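Local atomic coordinates of testis-expressed protein 101 (Mus musculus, PDB entry 7BPS), a protein that helps control the binding of sperm to the zona pellucida and their migration into the oviduct, probably through the adhesion molecule ADAM3. Residues F70-Y73 / T74-G78; Q143-Q146 / G147-F151. All coordinates share one frame; numbering follows the deposited sequence.

Contact 1: residues F70-Y73 / T74-G78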
loop_
_atom_site.group_PDB
_atom_site.type_symbol
_atom_site.label_atom_id
_atom_site.label_comp_id
_atom_site.label_asym_id
_atom_site.label_seq_id
_atom_site.Cartn_x
_atom_site.Cartn_y
_atom_site.Cartn_z
ATOM N N PHE A 70 -1.785 0.723 -12.056
ATOM C CA PHE A 70 -1.977 -0.447 -11.159
ATOM C C PHE A 70 -0.633 -1.166 -11.041
ATOM O O PHE A 70 -0.090 -1.559 -12.067
ATOM C CB PHE A 70 -3.061 -1.404 -11.676
ATOM C CG PHE A 70 -3.140 -2.680 -10.879
ATOM C CD1 PHE A 70 -2.281 -3.749 -11.151
ATOM C CD2 PHE A 70 -4.026 -2.796 -9.816
ATOM C CE1 PHE A 70 -2.335 -4.922 -10.407
ATOM C CE2 PHE A 70 -4.088 -3.972 -9.080
ATOM C CZ PHE A 70 -3.241 -5.031 -9.374
ATOM N N ILE A 71 -0.106 -1.346 -9.831
ATOM C CA ILE A 71 1.190 -2.043 -9.625
ATOM C C ILE A 71 1.007 -3.147 -8.580
ATOM O O ILE A 71 0.457 -2.886 -7.493
ATOM C CB ILE A 71 2.300 -1.054 -9.228
ATOM C CG1 ILE A 71 2.526 -0.014 -10.321
ATOM C CG2 ILE A 71 3.593 -1.788 -8.889
ATOM C CD1 ILE A 71 3.392 1.149 -9.894
ATOM N N GLN A 72 1.522 -4.325 -8.901
ATOM C CA GLN A 72 1.837 -5.376 -7.913
ATOM C C GLN A 72 3.346 -5.345 -7.675
ATOM O O GLN A 72 4.119 -5.730 -8.586
ATOM C CB GLN A 72 1.341 -6.735 -8.403
ATOM C CG GLN A 72 1.678 -7.840 -7.428
ATOM C CD GLN A 72 0.897 -9.092 -7.700
ATOM O OE1 GLN A 72 -0.110 -9.369 -7.042
ATOM N NE2 GLN A 72 1.409 -9.870 -8.647
ATOM N N TYR A 73 3.763 -4.877 -6.505
ATOM C CA TYR A 73 5.200 -4.694 -6.171
ATOM C C TYR A 73 5.781 -6.074 -5.896
ATOM O O TYR A 73 6.826 -6.418 -6.420
ATOM C CB TYR A 73 5.363 -3.725 -4.995
ATOM C CG TYR A 73 4.749 -2.376 -5.254
ATOM C CD1 TYR A 73 5.525 -1.343 -5.749
ATOM C CD2 TYR A 73 3.407 -2.126 -5.034
ATOM C CE1 TYR A 73 4.982 -0.103 -6.036
ATOM C CE2 TYR A 73 2.849 -0.890 -5.321
ATOM C CZ TYR A 73 3.644 0.132 -5.811
ATOM O OH TYR A 73 3.154 1.369 -6.130
ATOM N N THR A 74 5.055 -6.852 -5.107
ATOM C CA THR A 74 5.466 -8.188 -4.637
ATOM C C THR A 74 4.254 -9.118 -4.741
ATOM O O THR A 74 3.155 -8.707 -4.360
ATOM C CB THR A 74 6.032 -8.122 -3.213
ATOM O OG1 THR A 74 7.218 -7.322 -3.141
ATOM C CG2 THR A 74 6.335 -9.506 -2.683
ATOM N N ALA A 75 4.454 -10.320 -5.264
ATOM C CA ALA A 75 3.377 -11.286 -5.569
ATOM C C ALA A 75 3.328 -12.363 -4.499
ATOM O O ALA A 75 4.338 -12.691 -3.877
ATOM C CB ALA A 75 3.609 -11.900 -6.921
ATOM N N PRO A 76 2.136 -12.942 -4.258
ATOM C CA PRO A 76 2.016 -14.109 -3.386
ATOM C C PRO A 76 2.793 -15.263 -4.018
ATOM O O PRO A 76 3.170 -15.201 -5.185
ATOM C CB PRO A 76 0.507 -14.350 -3.314
ATOM C CG PRO A 76 -0.033 -13.761 -4.608
ATOM C CD PRO A 76 0.858 -12.565 -4.876
ATOM N N PRO A 77 3.121 -16.331 -3.277
ATOM C CA PRO A 77 2.722 -16.469 -1.874
ATOM C C PRO A 77 3.513 -15.604 -0.884
ATOM O O PRO A 77 4.621 -15.227 -1.174
ATOM C CB PRO A 77 2.990 -17.952 -1.570
ATOM C CG PRO A 77 4.055 -18.378 -2.576
ATOM C CD PRO A 77 3.876 -17.490 -3.786
ATOM N N GLY A 78 2.911 -15.365 0.279
ATOM C CA GLY A 78 3.497 -14.623 1.402
ATOM C C GLY A 78 3.080 -13.154 1.407
ATOM O O GLY A 78 1.830 -12.843 1.394
HETATM O O HOH W 1 9.090 -7.371 -5.372
#
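Gln72 reaches along the chain past the bend at Tyr73 and lays its side chain against Thr74, Ala75 and Pro76. Beyond CB, Gln72 CG is set anti to the backbone N (chi1 179°), which sends the chain forward and leaves Gln72 CG 3.5 Å from Thr74 O. Gln72 CD passes 3.9 Å from Ala75 CA. The amide then divides its neighbours: Gln72 NE2 sits 3.5 Å from Ala75 CB, while Gln72 OE1 approaches Pro76 CD at 4.0 Å, the glutamine and the proline ring crossing at about a right angle. All of this is van der Waals contact. Polar bridging falls to a water that donates to Tyr73 O (2.7 Å) and Thr74 OG1 (2.9 Å), tying carbonyl and hydroxyl across the bend; Thr74 OG1 also bonds Leu173 O. The Tyr73 ring turns back along the strand, where Ile71 CG2 rests 3.4 Å above the plane, over the ring centre, and Tyr73 OH is hydrogen-bonded to Ser83 OG. Because Tyr73 and Thr74 both face Ala81 on strand 80-88, the geometry is that of a classic beta bulge, at the corner by Tyr73 leading to the loop before that strand in the first Ly6/uPAR domain.

Contact 2: residues Q143-Q146 / G147-F151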
loop_
_atom_site.group_PDB
_atom_site.type_symbol
_atom_site.label_atom_id
_atom_site.label_comp_id
_atom_site.label_asym_id
_atom_site.label_seq_id
_atom_site.Cartn_x
_atom_site.Cartn_y
_atom_site.Cartn_z
ATOM N N GLN A 143 12.747 -16.317 0.933
ATOM C CA GLN A 143 13.420 -15.703 2.130
ATOM C C GLN A 143 12.423 -15.411 3.261
ATOM O O GLN A 143 11.222 -15.331 2.996
ATOM C CB GLN A 143 14.160 -14.405 1.743
ATOM C CG GLN A 143 13.283 -13.288 1.180
ATOM C CD GLN A 143 13.994 -11.994 0.820
ATOM O OE1 GLN A 143 13.437 -10.893 0.892
ATOM N NE2 GLN A 143 15.226 -12.103 0.380
ATOM N N CYS A 144 12.912 -15.297 4.494
ATOM C CA CYS A 144 12.230 -14.551 5.575
ATOM C C CYS A 144 12.601 -13.085 5.417
ATOM O O CYS A 144 13.739 -12.784 5.033
ATOM C CB CYS A 144 12.578 -15.070 6.958
ATOM S SG CYS A 144 12.078 -16.797 7.228
ATOM N N TYR A 145 11.627 -12.221 5.637
ATOM C CA TYR A 145 11.735 -10.754 5.509
ATOM C C TYR A 145 11.197 -10.129 6.795
ATOM O O TYR A 145 10.153 -10.555 7.270
ATOM C CB TYR A 145 11.029 -10.301 4.233
ATOM C CG TYR A 145 10.883 -8.812 4.060
ATOM C CD1 TYR A 145 9.862 -8.130 4.670
ATOM C CD2 TYR A 145 11.746 -8.088 3.264
ATOM C CE1 TYR A 145 9.668 -6.781 4.468
ATOM C CE2 TYR A 145 11.565 -6.735 3.047
ATOM C CZ TYR A 145 10.535 -6.068 3.669
ATOM O OH TYR A 145 10.344 -4.723 3.490
ATOM N N GLN A 146 11.964 -9.183 7.346
ATOM C CA GLN A 146 11.571 -8.269 8.451
ATOM C C GLN A 146 11.892 -6.852 7.985
ATOM O O GLN A 146 13.085 -6.535 7.896
ATOM C CB GLN A 146 12.322 -8.598 9.748
ATOM C CG GLN A 146 12.157 -10.049 10.195
ATOM C CD GLN A 146 13.230 -10.934 9.608
ATOM O OE1 GLN A 146 14.366 -10.506 9.482
ATOM N NE2 GLN A 146 12.885 -12.160 9.241
ATOM N N GLY A 147 10.875 -6.075 7.629
ATOM C CA GLY A 147 11.052 -4.756 7.017
ATOM C C GLY A 147 10.229 -3.669 7.681
ATOM O O GLY A 147 9.297 -3.970 8.474
ATOM N N ARG A 148 10.565 -2.437 7.322
ATOM C CA ARG A 148 9.903 -1.193 7.775
ATOM C C ARG A 148 9.738 -0.330 6.533
ATOM O O ARG A 148 10.711 -0.168 5.774
ATOM C CB ARG A 148 10.696 -0.569 8.937
ATOM C CG ARG A 148 10.126 0.710 9.529
ATOM C CD ARG A 148 10.541 0.921 10.979
ATOM N NE ARG A 148 9.437 0.525 11.852
ATOM C CZ ARG A 148 9.424 -0.509 12.698
ATOM N NH1 ARG A 148 10.467 -1.309 12.857
ATOM N NH2 ARG A 148 8.347 -0.716 13.429
ATOM N N LEU A 149 8.509 0.137 6.303
ATOM C CA LEU A 149 8.168 1.042 5.197
ATOM C C LEU A 149 7.855 2.397 5.802
ATOM O O LEU A 149 6.968 2.455 6.638
ATOM C CB LEU A 149 6.987 0.489 4.403
ATOM C CG LEU A 149 7.233 -0.871 3.751
ATOM C CD1 LEU A 149 6.020 -1.272 2.934
ATOM C CD2 LEU A 149 8.493 -0.875 2.893
ATOM N N GLU A 150 8.578 3.418 5.351
ATOM C CA GLU A 150 8.447 4.834 5.776
ATOM C C GLU A 150 7.699 5.572 4.665
ATOM O O GLU A 150 8.226 5.616 3.541
ATOM C CB GLU A 150 9.874 5.354 5.957
ATOM C CG GLU A 150 10.062 6.340 7.051
ATOM C CD GLU A 150 9.839 5.676 8.385
ATOM O OE1 GLU A 150 10.547 4.652 8.688
ATOM O OE2 GLU A 150 8.938 6.184 9.112
ATOM N N PHE A 151 6.502 6.079 4.923
ATOM C CA PHE A 151 5.721 6.884 3.951
ATOM C C PHE A 151 5.686 8.352 4.375
ATOM O O PHE A 151 5.569 8.634 5.579
ATOM C CB PHE A 151 4.311 6.335 3.809
ATOM C CG PHE A 151 4.282 4.924 3.296
ATOM C CD1 PHE A 151 4.273 4.675 1.942
ATOM C CD2 PHE A 151 4.241 3.858 4.176
ATOM C CE1 PHE A 151 4.204 3.374 1.479
ATOM C CE2 PHE A 151 4.158 2.559 3.707
ATOM C CZ PHE A 151 4.152 2.317 2.364
#
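The phenol ring of Tyr145 lies beside the backbone of Gly147, two residues further along the same strand. Gly147 N meets the ring obliquely, 3.5 Å from Tyr145 CE1, and Gly147 CA lies off the ring plane near its hydroxyl end, 3.6 Å from both Tyr145 CZ and Tyr145 OH. With CG anti to the backbone N (chi1 172°), the ring is carried forward along the strand, so its long axis runs with the chain. The Tyr145 side chain also touches Leu79, Leu173 and Cys189. Past the glycine, Leu149 CD2 stands 4.3 Å from Tyr145 OH, and Leu149 also packs on Leu173, which gives the two side chains a shared neighbour.

Gln146 and Arg148 project from the other side of the strand, where Arg148 turns away and bonds Gly127 O through NH2.

The chemistry is that of an aromatic ring packed on bare backbone: the absence of a side chain at Gly147 lets the phenol lie close to the main chain. The buried hydroxyl at its end is satisfied by a hydrogen bond to Glu187 OE2 on strand 183-193, so a single tyrosine combines nonpolar packing along its own strand with a polar tie to the neighbouring one.

How the contacts relate
Contact 1 comes first along the chain and contact 2 follows it, each in a different one of the two tandem Ly6/uPAR domains. Their centres are 14 Å apart and their nearest atoms about 8 Å, so they do not touch. Contact 1 lies on strand 68-72, an edge strand of one antiparallel sheet within the chain, and the loop that follows, contact 2 within strand 143-152 of the other. The loop around Leu173 and Met174 links them indirectly: Thr74 and Tyr73 reach it from the first domain, Tyr145 and Leu149 from the second. Leu149 also meets Ile45 of strand 37-46, so both contacts lie close to where the two domains pack together.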